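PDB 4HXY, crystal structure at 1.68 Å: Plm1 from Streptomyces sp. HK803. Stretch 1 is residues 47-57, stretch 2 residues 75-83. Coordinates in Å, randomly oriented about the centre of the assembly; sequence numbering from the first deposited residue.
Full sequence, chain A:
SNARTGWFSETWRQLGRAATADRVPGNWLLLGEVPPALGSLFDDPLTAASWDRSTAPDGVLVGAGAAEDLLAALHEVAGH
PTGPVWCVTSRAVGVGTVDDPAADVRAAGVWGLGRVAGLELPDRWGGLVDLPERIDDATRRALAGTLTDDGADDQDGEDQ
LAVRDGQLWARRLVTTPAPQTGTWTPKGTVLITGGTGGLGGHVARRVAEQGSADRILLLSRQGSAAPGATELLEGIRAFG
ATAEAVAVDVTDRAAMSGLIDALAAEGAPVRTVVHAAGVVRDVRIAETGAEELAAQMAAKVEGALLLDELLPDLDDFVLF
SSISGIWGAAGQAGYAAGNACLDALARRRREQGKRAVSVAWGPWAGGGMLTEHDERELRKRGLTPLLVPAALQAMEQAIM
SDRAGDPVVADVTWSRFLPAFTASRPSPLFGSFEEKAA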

ATOM      1  N   THR A  47     -21.992   8.681 -20.014  1.00 16.95           N
ATOM      2  CA  THR A  47     -20.554   8.957 -19.876  1.00 17.56           C
ATOM      3  C   THR A  47     -20.387  10.332 -19.249  1.00 17.72           C
ATOM      4  O   THR A  47     -21.369  11.066 -19.063  1.00 17.34           O
ATOM      5  N   ALA A  48     -19.149  10.703 -18.935  1.00 17.76           N
ATOM      6  CA  ALA A  48     -18.876  12.018 -18.390  1.00 19.21           C
ATOM      7  C   ALA A  48     -19.350  13.108 -19.374  1.00 20.16           C
ATOM      8  O   ALA A  48     -19.824  14.163 -18.962  1.00 20.47           O
ATOM      9  N   ALA A  49     -19.243  12.826 -20.658  1.00 21.45           N
ATOM     10  CA  ALA A  49     -19.634  13.803 -21.691  1.00 22.98           C
ATOM     11  C   ALA A  49     -21.148  13.918 -21.854  1.00 23.19           C
ATOM     12  O   ALA A  49     -21.663  15.024 -22.021  1.00 24.41           O
ATOM     13  N   SER A  50     -21.858  12.795 -21.786  1.00 23.43           N
ATOM     14  CA  SER A  50     -23.311  12.766 -22.050  1.00 23.36           C
ATOM     15  C   SER A  50     -24.205  13.021 -20.829  1.00 23.92           C
ATOM     16  O   SER A  50     -25.377  13.363 -20.974  1.00 24.08           O
ATOM     17  N   TRP A  51     -23.658  12.839 -19.630  1.00 23.59           N
ATOM     18  CA  TRP A  51     -24.425  12.990 -18.396  1.00 23.93           C
ATOM     19  C   TRP A  51     -24.932  14.424 -18.231  1.00 25.16           C
ATOM     20  O   TRP A  51     -24.150  15.372 -18.248  1.00 25.37           O
ATOM     21  N   ASP A  52     -26.245  14.564 -18.094  1.00 27.09           N
ATOM     22  CA  ASP A  52     -26.849  15.809 -17.627  1.00 28.81           C
ATOM     23  C   ASP A  52     -26.772  15.777 -16.100  1.00 29.35           C
ATOM     24  O   ASP A  52     -27.496  15.007 -15.457  1.00 30.15           O
ATOM     25  N   ARG A  53     -25.915  16.622 -15.530  1.00 30.03           N
ATOM     26  CA  ARG A  53     -25.619  16.601 -14.094  1.00 30.72           C
ATOM     27  C   ARG A  53     -26.822  16.838 -13.172  1.00 31.03           C
ATOM     28  O   ARG A  53     -26.718  16.636 -11.952  1.00 32.08           O
ATOM     29  N   SER A  54     -27.950  17.258 -13.737  1.00 30.81           N
ATOM     30  CA  SER A  54     -29.187  17.390 -12.963  1.00 30.45           C
ATOM     31  C   SER A  54     -29.864  16.036 -12.700  1.00 29.39           C
ATOM     32  O   SER A  54     -30.596  15.897 -11.729  1.00 29.78           O
ATOM     33  N   THR A  55     -29.613  15.046 -13.552  1.00 28.03           N
ATOM     34  CA  THR A  55     -30.135  13.692 -13.345  1.00 27.12           C
ATOM     35  C   THR A  55     -29.205  12.902 -12.409  1.00 25.28           C
ATOM     36  O   THR A  55     -27.980  12.987 -12.541  1.00 25.60           O
ATOM     37  N   ALA A  56     -29.785  12.166 -11.461  1.00 22.63           N
ATOM     38  CA  ALA A  56     -29.005  11.286 -10.576  1.00 20.90           C
ATOM     39  C   ALA A  56     -28.935   9.864 -11.156  1.00 19.27           C
ATOM     40  O   ALA A  56     -29.936   9.156 -11.192  1.00 18.36           O
ATOM     41  N   PRO A  57     -27.742   9.423 -11.607  1.00 17.14           N
ATOM     42  CA  PRO A  57     -27.697   8.046 -12.064  1.00 15.77           C
ATOM     43  C   PRO A  57     -27.953   7.076 -10.926  1.00 14.43           C
ATOM     44  O   PRO A  57     -27.705   7.397  -9.759  1.00 13.80           O
ATOM     45  N   HIS A  75     -13.755  13.156  -8.579  1.00 10.02           N
ATOM     46  CA  HIS A  75     -13.922  14.590  -8.812  1.00 11.69           C
ATOM     47  C   HIS A  75     -15.090  14.876  -9.759  1.00 13.05           C
ATOM     48  O   HIS A  75     -15.750  15.918  -9.632  1.00 13.21           O
ATOM     49  N   GLU A  76     -15.329  13.984 -10.711  1.00 14.33           N
ATOM     50  CA  GLU A  76     -16.445  14.164 -11.641  1.00 16.81           C
ATOM     51  C   GLU A  76     -17.789  14.101 -10.955  1.00 17.78           C
ATOM     52  O   GLU A  76     -18.701  14.810 -11.330  1.00 18.22           O
ATOM     53  N   VAL A  77     -17.923  13.196 -10.000  1.00 30.00           N
ATOM     54  CA  VAL A  77     -19.197  13.026  -9.311  1.00 30.00           C
ATOM     55  C   VAL A  77     -19.356  13.852  -8.040  1.00 30.00           C
ATOM     56  O   VAL A  77     -20.383  13.794  -7.395  1.00 30.00           O
ATOM     57  N   ALA A  78     -18.322  14.593  -7.680  1.00 23.25           N
ATOM     58  CA  ALA A  78     -18.390  15.396  -6.483  1.00 24.64           C
ATOM     59  C   ALA A  78     -19.441  16.461  -6.634  1.00 25.35           C
ATOM     60  O   ALA A  78     -19.501  17.144  -7.644  1.00 26.66           O
ATOM     61  N   GLY A  79     -20.247  16.632  -5.613  1.00 26.19           N
ATOM     62  CA  GLY A  79     -21.229  17.687  -5.635  1.00 26.30           C
ATOM     63  C   GLY A  79     -22.457  17.390  -6.457  1.00 26.05           C
ATOM     64  O   GLY A  79     -23.308  18.251  -6.613  1.00 27.25           O
ATOM     65  N   HIS A  80     -22.556  16.174  -6.972  1.00 25.34           N
ATOM     66  CA  HIS A  80     -23.725  15.763  -7.726  1.00 24.35           C
ATOM     67  C   HIS A  80     -24.297  14.506  -7.125  1.00 23.56           C
ATOM     68  O   HIS A  80     -23.551  13.618  -6.762  1.00 23.44           O
ATOM     69  N   PRO A  81     -25.617  14.420  -6.998  1.00 21.61           N
ATOM     70  CA  PRO A  81     -26.194  13.190  -6.491  1.00 20.40           C
ATOM     71  C   PRO A  81     -26.029  12.032  -7.471  1.00 18.49           C
ATOM     72  O   PRO A  81     -26.283  12.183  -8.662  1.00 18.29           O
ATOM     73  N   THR A  82     -25.559  10.895  -6.960  1.00 16.69           N
ATOM     74  CA  THR A  82     -25.545   9.663  -7.721  1.00 15.72           C
ATOM     75  C   THR A  82     -25.804   8.507  -6.780  1.00 15.09           C
ATOM     76  O   THR A  82     -25.667   8.625  -5.569  1.00 15.17           O
ATOM     77  N   GLY A  83     -26.135   7.368  -7.356  1.00 14.11           N
ATOM     78  CA  GLY A  83     -26.147   6.141  -6.599  1.00 13.63           C
ATOM     79  C   GLY A  83     -24.737   5.696  -6.247  1.00 13.24           C
ATOM     80  O   GLY A  83     -23.767   6.447  -6.447  1.00 12.53           O
TER

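The most unusual feature of this contact is the double duty of Arg53: its aliphatic stem covers an imidazole while its guanidinium ties a loop to a helix. Arg53 CG sits over one face of the His80 ring, 3.5 Å from the ring centroid and only 12° off the normal, a CH-pi contact. The CA-to-CB bond of Arg53 points sideways, and an off-well chi1 of -94° followed by p and t carries the chain along to Glu76. There Arg53 NH2 lies 2.8 Å from Glu76 OE1 in a salt bridge whose hydrogen bond is weak, its angle bent to 123°.

Bonds within its own loop help hold the guanidinium in place. Arg53 NH1 donates to Ala48 O at 2.5 Å and to Trp51 O at 3.1 Å, so the charged group also ties together the backbone that carries it. Water 1 completes the site: it accepts from Arg53 NE at 2.7 Å and donates to Glu76 O at 2.6 Å, bridging the arginine to the helix backbone. Glu76 meets this arrangement with an m, m side chain whose CA-to-CB bond points toward stretch 1.

Trp51 provides the broad apolar surface. Buried, t at chi1 and with its CA-to-CB bond toward stretch 2, it reaches several residues with its six-membered ring: Trp51 CH2 lies 3.6 Å from His80 CB, Trp51 CZ3 4.2 Å from Val77 CG1, and Trp51 CZ2 4.0 Å from Thr82 CG2. Its ring and that of His80, an m rotamer whose CA-to-CB bond points toward stretch 1, form an oblique pair with planes at 80° and centroids 5.4 Å apart. The indole nitrogen is satisfied locally, with Trp51 NE1 donating to Thr55 O at 2.9 Å; the buried ring thus leaves no unmet donor and is anchored to the turn running from Asp52 to Thr55.

Toward the far end the backbones draw together, with Ala56 CA 4.8 Å from Thr82 CA. Ala56 CB meets Pro81 CB at 4.1 Å, while Ala56 CA approaches Pro81 O at 3.4 Å in a CA-H...O contact. Water 2 lies 3.0 Å from Arg53 O and 2.7 Å from Pro81 O, either of which could accept from it; with more acceptors in reach than it has protons, which ones it serves is open. Pro57 CG packs 3.8 Å from CG2 of Thr82, a p rotamer, and Gly83 N closes the contact with a hydrogen bond to Pro57 O at 2.9 Å.

The rule to read here is economy: the charged pair of Arg53 and Glu76 lies at one end, Trp51 packs against several residues between, and a backbone hydrogen bond from Gly83 N to Pro57 O joins the chains at the other end.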

ATOM      1  CB  THR A  47     -19.823   8.966 -21.247  1.00 17.84           C
ATOM      2  OG1 THR A  47     -20.296  10.076 -22.027  1.00 19.64           O
ATOM      3  CG2 THR A  47     -20.043   7.681 -22.005  1.00 18.98           C
ATOM      4  CB  ALA A  48     -17.390  12.185 -18.094  1.00 18.85           C
ATOM      5  CB  ALA A  49     -18.979  13.461 -23.016  1.00 23.30           C
ATOM      6  CB  SER A  50     -23.699  11.433 -22.685  1.00 23.73           C
ATOM      7  OG  SER A  50     -23.645  10.364 -21.748  1.00 21.51           O
ATOM      8  CB  TRP A  51     -23.543  12.598 -17.205  1.00 23.12           C
ATOM      9  CG  TRP A  51     -24.147  12.732 -15.848  1.00 21.17           C
ATOM     10  CD1 TRP A  51     -25.467  12.601 -15.498  1.00 18.95           C
ATOM     11  CD2 TRP A  51     -23.431  12.948 -14.632  1.00 17.81           C
ATOM     12  NE1 TRP A  51     -25.610  12.768 -14.140  1.00 18.73           N
ATOM     13  CE2 TRP A  51     -24.373  12.966 -13.584  1.00 17.53           C
ATOM     14  CE3 TRP A  51     -22.079  13.131 -14.326  1.00 16.99           C
ATOM     15  CZ2 TRP A  51     -24.008  13.173 -12.257  1.00 19.00           C
ATOM     16  CZ3 TRP A  51     -21.716  13.332 -13.005  1.00 16.82           C
ATOM     17  CH2 TRP A  51     -22.677  13.364 -11.989  1.00 17.30           C
ATOM     18  CB  ASP A  52     -28.307  15.907 -18.090  1.00 29.58           C
ATOM     19  CG  ASP A  52     -28.977  17.208 -17.659  1.00 31.96           C
ATOM     20  OD1 ASP A  52     -29.800  17.737 -18.445  1.00 36.01           O
ATOM     21  OD2 ASP A  52     -28.684  17.704 -16.545  1.00 33.69           O
ATOM     22  CB  ARG A  53     -24.499  17.596 -13.753  1.00 30.99           C
ATOM     23  CG  ARG A  53     -23.093  16.982 -13.728  1.00 31.51           C
ATOM     24  CD  ARG A  53     -22.596  16.638 -15.108  1.00 32.16           C
ATOM     25  NE  ARG A  53     -21.189  16.236 -15.099  1.00 32.77           N
ATOM     26  CZ  ARG A  53     -20.540  15.733 -16.145  1.00 33.99           C
ATOM     27  NH1 ARG A  53     -21.157  15.565 -17.317  1.00 34.01           N
ATOM     28  NH2 ARG A  53     -19.265  15.392 -16.024  1.00 33.57           N
ATOM     29  CB  SER A  54     -30.149  18.382 -13.631  1.00 30.78           C
ATOM     30  OG  SER A  54     -30.631  17.906 -14.871  1.00 31.93           O
ATOM     31  CB  THR A  55     -30.276  12.942 -14.675  1.00 27.32           C
ATOM     32  OG1 THR A  55     -31.268  13.586 -15.486  1.00 29.28           O
ATOM     33  CG2 THR A  55     -30.690  11.483 -14.437  1.00 28.67           C
ATOM     34  CB  ALA A  56     -29.616  11.268  -9.162  1.00 21.06           C
ATOM     35  CB  PRO A  57     -26.262   7.884 -12.611  1.00 15.97           C
ATOM     36  CG  PRO A  57     -25.506   8.999 -12.049  1.00 17.00           C
ATOM     37  CD  PRO A  57     -26.465  10.125 -11.837  1.00 17.24           C
ATOM     38  CB  HIS A  75     -12.644  15.219  -9.371  1.00 11.57           C
ATOM     39  CG  HIS A  75     -11.514  15.257  -8.395  1.00 13.28           C
ATOM     40  ND1 HIS A  75     -11.697  15.223  -7.029  1.00 17.12           N
ATOM     41  CD2 HIS A  75     -10.177  15.308  -8.594  1.00 13.69           C
ATOM     42  CE1 HIS A  75     -10.518  15.249  -6.431  1.00 12.94           C
ATOM     43  NE2 HIS A  75      -9.582  15.312  -7.356  1.00 16.74           N
ATOM     44  CB  GLU A  76     -16.463  13.114 -12.738  1.00 17.38           C
ATOM     45  CG  GLU A  76     -15.423  13.272 -13.776  1.00 20.79           C
ATOM     46  CD  GLU A  76     -15.635  14.442 -14.719  1.00 24.15           C
ATOM     47  OE1 GLU A  76     -16.744  14.979 -14.837  1.00 28.03           O
ATOM     48  OE2 GLU A  76     -14.651  14.824 -15.343  1.00 28.31           O
ATOM     49  CB  VAL A  77     -19.543  11.542  -9.045  1.00 20.00           C
ATOM     50  CG1 VAL A  77     -19.631  10.792 -10.350  1.00 20.00           C
ATOM     51  CG2 VAL A  77     -18.561  10.903  -8.119  1.00 20.00           C
ATOM     52  CB  ALA A  78     -17.050  16.044  -6.245  1.00 24.93           C
ATOM     53  CB  HIS A  80     -23.375  15.513  -9.185  1.00 24.48           C
ATOM     54  CG  HIS A  80     -22.741  16.683  -9.857  1.00 26.54           C
ATOM     55  ND1 HIS A  80     -23.397  17.878 -10.044  1.00 28.33           N
ATOM     56  CD2 HIS A  80     -21.513  16.840 -10.396  1.00 27.83           C
ATOM     57  CE1 HIS A  80     -22.597  18.723 -10.661  1.00 28.96           C
ATOM     58  NE2 HIS A  80     -21.449  18.117 -10.890  1.00 29.84           N
ATOM     59  CB  PRO A  81     -27.687  13.537  -6.307  1.00 20.65           C
ATOM     60  CG  PRO A  81     -27.742  14.973  -6.251  1.00 21.11           C
ATOM     61  CD  PRO A  81     -26.617  15.497  -7.085  1.00 21.98           C
ATOM     62  CB  THR A  82     -24.173   9.386  -8.392  1.00 15.67           C
ATOM     63  OG1 THR A  82     -23.219   9.042  -7.386  1.00 15.51           O
ATOM     64  CG2 THR A  82     -23.674  10.604  -9.185  1.00 15.86           C
TER
HETATM   65  O   HOH W   1     -19.263  16.576 -13.187  1.00 26.28           O
HETATM   66  O   HOH W   2     -27.165  14.332 -10.037  1.00 30.30           O